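Local coordinates for protein motility-associated killing factor MakB (Vibrio cholerae serotype O1, PDB 6W1W) that probably acts as one component of a three-part cytotoxin resembling the alpha-pore-forming toxins, at residues 4-9 with 320-325; 209-214 with 256-261. All coordinates share one frame; numbering follows the deposited sequence.

Contact 1. Residues 4-9 with 320-325; sequences MLSPNV and SASWKT
Trp323 leaves helix 316-333 with CG beside its backbone N (chi1 -76°), which starts the indole toward Leu5 and Pro7, and Val9 holds CG1 anti to its own N (chi1 -168°), on the side of Thr325. The loop before helix 9-35 here lies on helix 316-333 of a long helical bundle, an architecture resembling that of alpha-pore-forming toxins. The indole is suited to a buried place, since its one polar group has a partner: NE1 gives a nearly straight hydrogen bond to Leu5 O, 2.8 Å away, arriving in the ring plane and on a carbonyl lone pair. This helps to fix the rotation of the ring and satisfies a loop carbonyl. Pro7, rigid and apolar, crosses the indole at about a right angle and lays CD over one face, toward the rim, 3.4 Å from CZ2. Tyr83 and Phe87 of helix 69-90 also meet the ring. Ser322 OG bonds to Ile318 O of its own helix, and CB is the nearest atom, 3.6 Å from Ser6 OG. At the first turn of helix 9-35, Val9 spreads its two methyls over one side of helix 316-333: CG2 lies 3.6 Å from Ser322 CB, while CG1 meets Thr325 CG2 at 3.7 Å.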
# COMPACT_ATOMS: atom_id res chain seq x y z
N MSE A 4 24.88 2.82 22.92
CA MSE A 4 24.08 3.39 21.84
C MSE A 4 22.59 3.08 21.99
O MSE A 4 22.10 2.07 21.49
CB MSE A 4 24.58 2.89 20.48
CG MSE A 4 25.71 1.87 20.54
SE MSE A 4 25.15 0.10 21.15
CE MSE A 4 26.90 -0.76 21.26
N LEU A 5 21.88 3.98 22.67
CA LEU A 5 20.43 3.87 22.86
C LEU A 5 19.65 4.28 21.62
O LEU A 5 18.63 4.97 21.74
CB LEU A 5 20.01 4.70 24.07
CG LEU A 5 20.48 4.18 25.42
CD1 LEU A 5 20.00 5.12 26.52
CD2 LEU A 5 19.95 2.78 25.64
N SER A 6 20.11 3.88 20.45
CA SER A 6 19.45 4.19 19.19
C SER A 6 19.74 3.06 18.20
O SER A 6 20.75 2.36 18.33
CB SER A 6 19.92 5.53 18.62
OG SER A 6 21.31 5.51 18.32
N PRO A 7 18.86 2.85 17.23
CA PRO A 7 19.12 1.80 16.23
C PRO A 7 20.13 2.26 15.19
O PRO A 7 20.56 3.42 15.16
CB PRO A 7 17.74 1.58 15.60
CG PRO A 7 17.05 2.90 15.75
CD PRO A 7 17.55 3.49 17.04
N ASN A 8 20.51 1.33 14.32
CA ASN A 8 21.34 1.67 13.16
C ASN A 8 20.50 2.51 12.21
O ASN A 8 19.55 2.01 11.60
CB ASN A 8 21.86 0.41 12.48
CG ASN A 8 22.75 0.72 11.29
OD1 ASN A 8 22.27 0.93 10.18
ND2 ASN A 8 24.06 0.74 11.52
N VAL A 9 20.86 3.79 12.07
CA VAL A 9 20.01 4.74 11.36
C VAL A 9 19.76 4.29 9.93
O VAL A 9 18.67 4.49 9.38
CB VAL A 9 20.63 6.15 11.40
CG1 VAL A 9 19.61 7.19 10.93
CG2 VAL A 9 21.13 6.47 12.80
N SER A 320 20.81 10.52 20.79
CA SER A 320 19.71 11.44 20.51
C SER A 320 19.86 12.09 19.14
O SER A 320 18.85 12.38 18.48
CB SER A 320 19.63 12.51 21.61
OG SER A 320 20.68 13.45 21.49
N ALA A 321 21.09 12.33 18.70
CA ALA A 321 21.30 12.87 17.36
C ALA A 321 20.85 11.89 16.29
O ALA A 321 20.41 12.31 15.21
CB ALA A 321 22.77 13.23 17.16
N SER A 322 20.94 10.59 16.56
CA SER A 322 20.43 9.59 15.63
C SER A 322 18.91 9.51 15.65
O SER A 322 18.29 9.23 14.62
CB SER A 322 21.04 8.22 15.95
OG SER A 322 22.45 8.25 15.83
N TRP A 323 18.29 9.74 16.81
CA TRP A 323 16.84 9.81 16.86
C TRP A 323 16.32 11.04 16.13
O TRP A 323 15.23 10.99 15.55
CB TRP A 323 16.34 9.80 18.31
CG TRP A 323 16.41 8.43 18.90
CD1 TRP A 323 17.29 7.99 19.85
CD2 TRP A 323 15.59 7.31 18.56
NE1 TRP A 323 17.07 6.66 20.12
CE2 TRP A 323 16.03 6.22 19.34
CE3 TRP A 323 14.54 7.12 17.67
CZ2 TRP A 323 15.43 4.97 19.26
CZ3 TRP A 323 13.95 5.88 17.59
CH2 TRP A 323 14.40 4.82 18.38
N LYS A 324 17.08 12.14 16.15
CA LYS A 324 16.67 13.32 15.40
C LYS A 324 16.66 13.04 13.91
O LYS A 324 15.79 13.53 13.18
CB LYS A 324 17.60 14.49 15.73
CG LYS A 324 17.09 15.85 15.24
CD LYS A 324 15.71 16.16 15.81
CE LYS A 324 15.24 17.55 15.42
NZ LYS A 324 15.14 17.73 13.94
N THR A 325 17.62 12.23 13.43
CA THR A 325 17.64 11.85 12.02
C THR A 325 16.43 10.98 11.68
O THR A 325 15.82 11.15 10.62
CB THR A 325 18.95 11.13 11.69
OG1 THR A 325 20.07 11.97 12.02
CG2 THR A 325 19.01 10.78 10.21

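Contact 2. Residues 209-214 with 256-261; sequences VPFLSF and AAITKA
Phe211 and Leu212 of strand 209-220 meet Ile258 and Thr259 of helix 251-270 in a strand-on-helix packing whose segment axes run almost parallel, 9° apart, with 9.8 Å between them. In a regular strand two successive side chains would point to opposite faces. Here the backbone of Phe211 departs from extended geometry (psi -80°), and both Phe211 and Leu212 direct their CB atoms at the helix.

Phe211 has CG anti to its backbone N (chi1 177°), which sends CG out from the strand; the ring beyond it presents its edge. Thr259 CG2 lies in the ring plane, 4.0 Å from CE1, and the two side chains cross at about a right angle. Ile258 CG2 is also near the edge, 4.3 Å from CE1. Leu212 comes in beside the ring and brings only its CD1 branch to the helix, 3.9 Å from Ile258 CG2 and 4.0 Å from Thr259 CG2. The Leu212 and Ile258 side chains run antiparallel alongside one another.

The methyl branches of the two beta-branched residues thus make the helix side of the contact. Threonine suits this buried place because its two branches divide the work: CG2 meets the strand, while OG1, set between backbone N and carbonyl carbon, hydrogen-bonds to Ala255 O one turn earlier in its own helix. The interface itself is apolar and made of modest van der Waals contacts.

Around it, Tyr201 of the adjacent antiparallel strand 193-203 touches both Leu212 and Ile258. Helix 157-176 lies against helix 251-270 through Ile167, which meets Ile258 and Ala261, and Val41, from a loop, packs on Phe211.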
# COMPACT_ATOMS: atom_id res chain seq x y z
N VAL A 209 -20.13 0.38 -26.11
CA VAL A 209 -20.97 0.62 -24.93
C VAL A 209 -20.11 0.55 -23.68
O VAL A 209 -19.39 -0.44 -23.48
CB VAL A 209 -22.13 -0.40 -24.85
CG1 VAL A 209 -22.78 -0.34 -23.47
CG2 VAL A 209 -23.17 -0.15 -25.94
N PRO A 210 -20.14 1.56 -22.80
CA PRO A 210 -19.32 1.50 -21.58
C PRO A 210 -19.80 0.39 -20.65
O PRO A 210 -20.94 -0.07 -20.71
CB PRO A 210 -19.52 2.88 -20.94
CG PRO A 210 -20.80 3.38 -21.49
CD PRO A 210 -20.88 2.83 -22.90
N PHE A 211 -18.89 -0.03 -19.76
CA PHE A 211 -19.15 -1.22 -18.96
C PHE A 211 -18.46 -1.14 -17.61
O PHE A 211 -19.10 -0.82 -16.60
CB PHE A 211 -18.70 -2.46 -19.74
CG PHE A 211 -18.84 -3.75 -18.98
CD1 PHE A 211 -17.73 -4.38 -18.45
CD2 PHE A 211 -20.08 -4.34 -18.82
CE1 PHE A 211 -17.85 -5.57 -17.76
CE2 PHE A 211 -20.20 -5.53 -18.13
CZ PHE A 211 -19.08 -6.14 -17.60
N LEU A 212 -17.17 -1.43 -17.57
CA LEU A 212 -16.40 -1.47 -16.34
C LEU A 212 -15.37 -0.34 -16.35
O LEU A 212 -14.90 0.06 -17.42
CB LEU A 212 -15.69 -2.82 -16.17
CG LEU A 212 -15.05 -3.24 -14.84
CD1 LEU A 212 -15.02 -4.75 -14.78
CD2 LEU A 212 -13.64 -2.68 -14.66
N SER A 213 -15.02 0.15 -15.16
CA SER A 213 -14.03 1.22 -15.06
C SER A 213 -13.50 1.24 -13.63
O SER A 213 -14.20 1.68 -12.72
CB SER A 213 -14.65 2.57 -15.43
OG SER A 213 -14.94 3.34 -14.28
N PHE A 214 -12.27 0.77 -13.44
CA PHE A 214 -11.61 0.83 -12.14
C PHE A 214 -10.36 1.68 -12.24
O PHE A 214 -9.77 1.84 -13.32
CB PHE A 214 -11.28 -0.58 -11.61
CG PHE A 214 -10.00 -1.16 -12.14
CD1 PHE A 214 -9.85 -1.44 -13.48
CD2 PHE A 214 -8.95 -1.45 -11.28
CE1 PHE A 214 -8.68 -1.98 -13.97
CE2 PHE A 214 -7.78 -2.00 -11.76
CZ PHE A 214 -7.64 -2.26 -13.11
N ALA A 256 -17.26 -11.30 -19.73
CA ALA A 256 -16.68 -12.38 -18.93
C ALA A 256 -15.17 -12.24 -18.85
O ALA A 256 -14.57 -12.36 -17.77
CB ALA A 256 -17.08 -13.74 -19.50
N ALA A 257 -14.53 -11.96 -19.99
CA ALA A 257 -13.08 -11.87 -20.03
C ALA A 257 -12.58 -10.62 -19.30
O ALA A 257 -11.54 -10.67 -18.62
CB ALA A 257 -12.60 -11.87 -21.48
N ILE A 258 -13.30 -9.51 -19.42
CA ILE A 258 -12.91 -8.28 -18.73
C ILE A 258 -12.89 -8.50 -17.22
O ILE A 258 -11.87 -8.28 -16.55
CB ILE A 258 -13.83 -7.12 -19.12
CG1 ILE A 258 -13.62 -6.73 -20.59
CG2 ILE A 258 -13.62 -5.92 -18.19
CD1 ILE A 258 -14.50 -5.60 -21.08
N THR A 259 -14.03 -8.94 -16.66
CA THR A 259 -14.19 -9.04 -15.21
C THR A 259 -13.19 -10.01 -14.60
O THR A 259 -12.67 -9.76 -13.50
CB THR A 259 -15.62 -9.46 -14.86
OG1 THR A 259 -15.95 -10.68 -15.53
CG2 THR A 259 -16.61 -8.37 -15.26
N LYS A 260 -12.91 -11.12 -15.28
CA LYS A 260 -11.91 -12.06 -14.78
C LYS A 260 -10.56 -11.37 -14.58
O LYS A 260 -9.86 -11.64 -13.59
CB LYS A 260 -11.80 -13.25 -15.72
CG LYS A 260 -10.42 -13.88 -15.85
CD LYS A 260 -10.03 -14.66 -14.62
CE LYS A 260 -8.90 -15.63 -14.92
NZ LYS A 260 -9.37 -16.81 -15.71
N ALA A 261 -10.18 -10.47 -15.49
CA ALA A 261 -8.89 -9.79 -15.38
C ALA A 261 -8.88 -8.73 -14.28
O ALA A 261 -7.86 -8.54 -13.62
CB ALA A 261 -8.51 -9.17 -16.72

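How the contacts relate
The two contacts lie on opposite sides of the chain's centre, with centres about 51 Å apart and nearest atoms about 34 Å apart, and they share no helix or strand. Along the sequence, contact 2 is nested within the span that contact 1 closes between the N-terminal segment and helix 316-333. Contact 1 is only partly buried and joins an irregular segment to a helix; its chemistry is mixed, with an indole serving a loop carbonyl among serines and aliphatic groups. Contact 2 is fully buried and joins two regular elements, whose backbone groups can bond within helix and sheet, leaving methyl groups and a ring edge to meet.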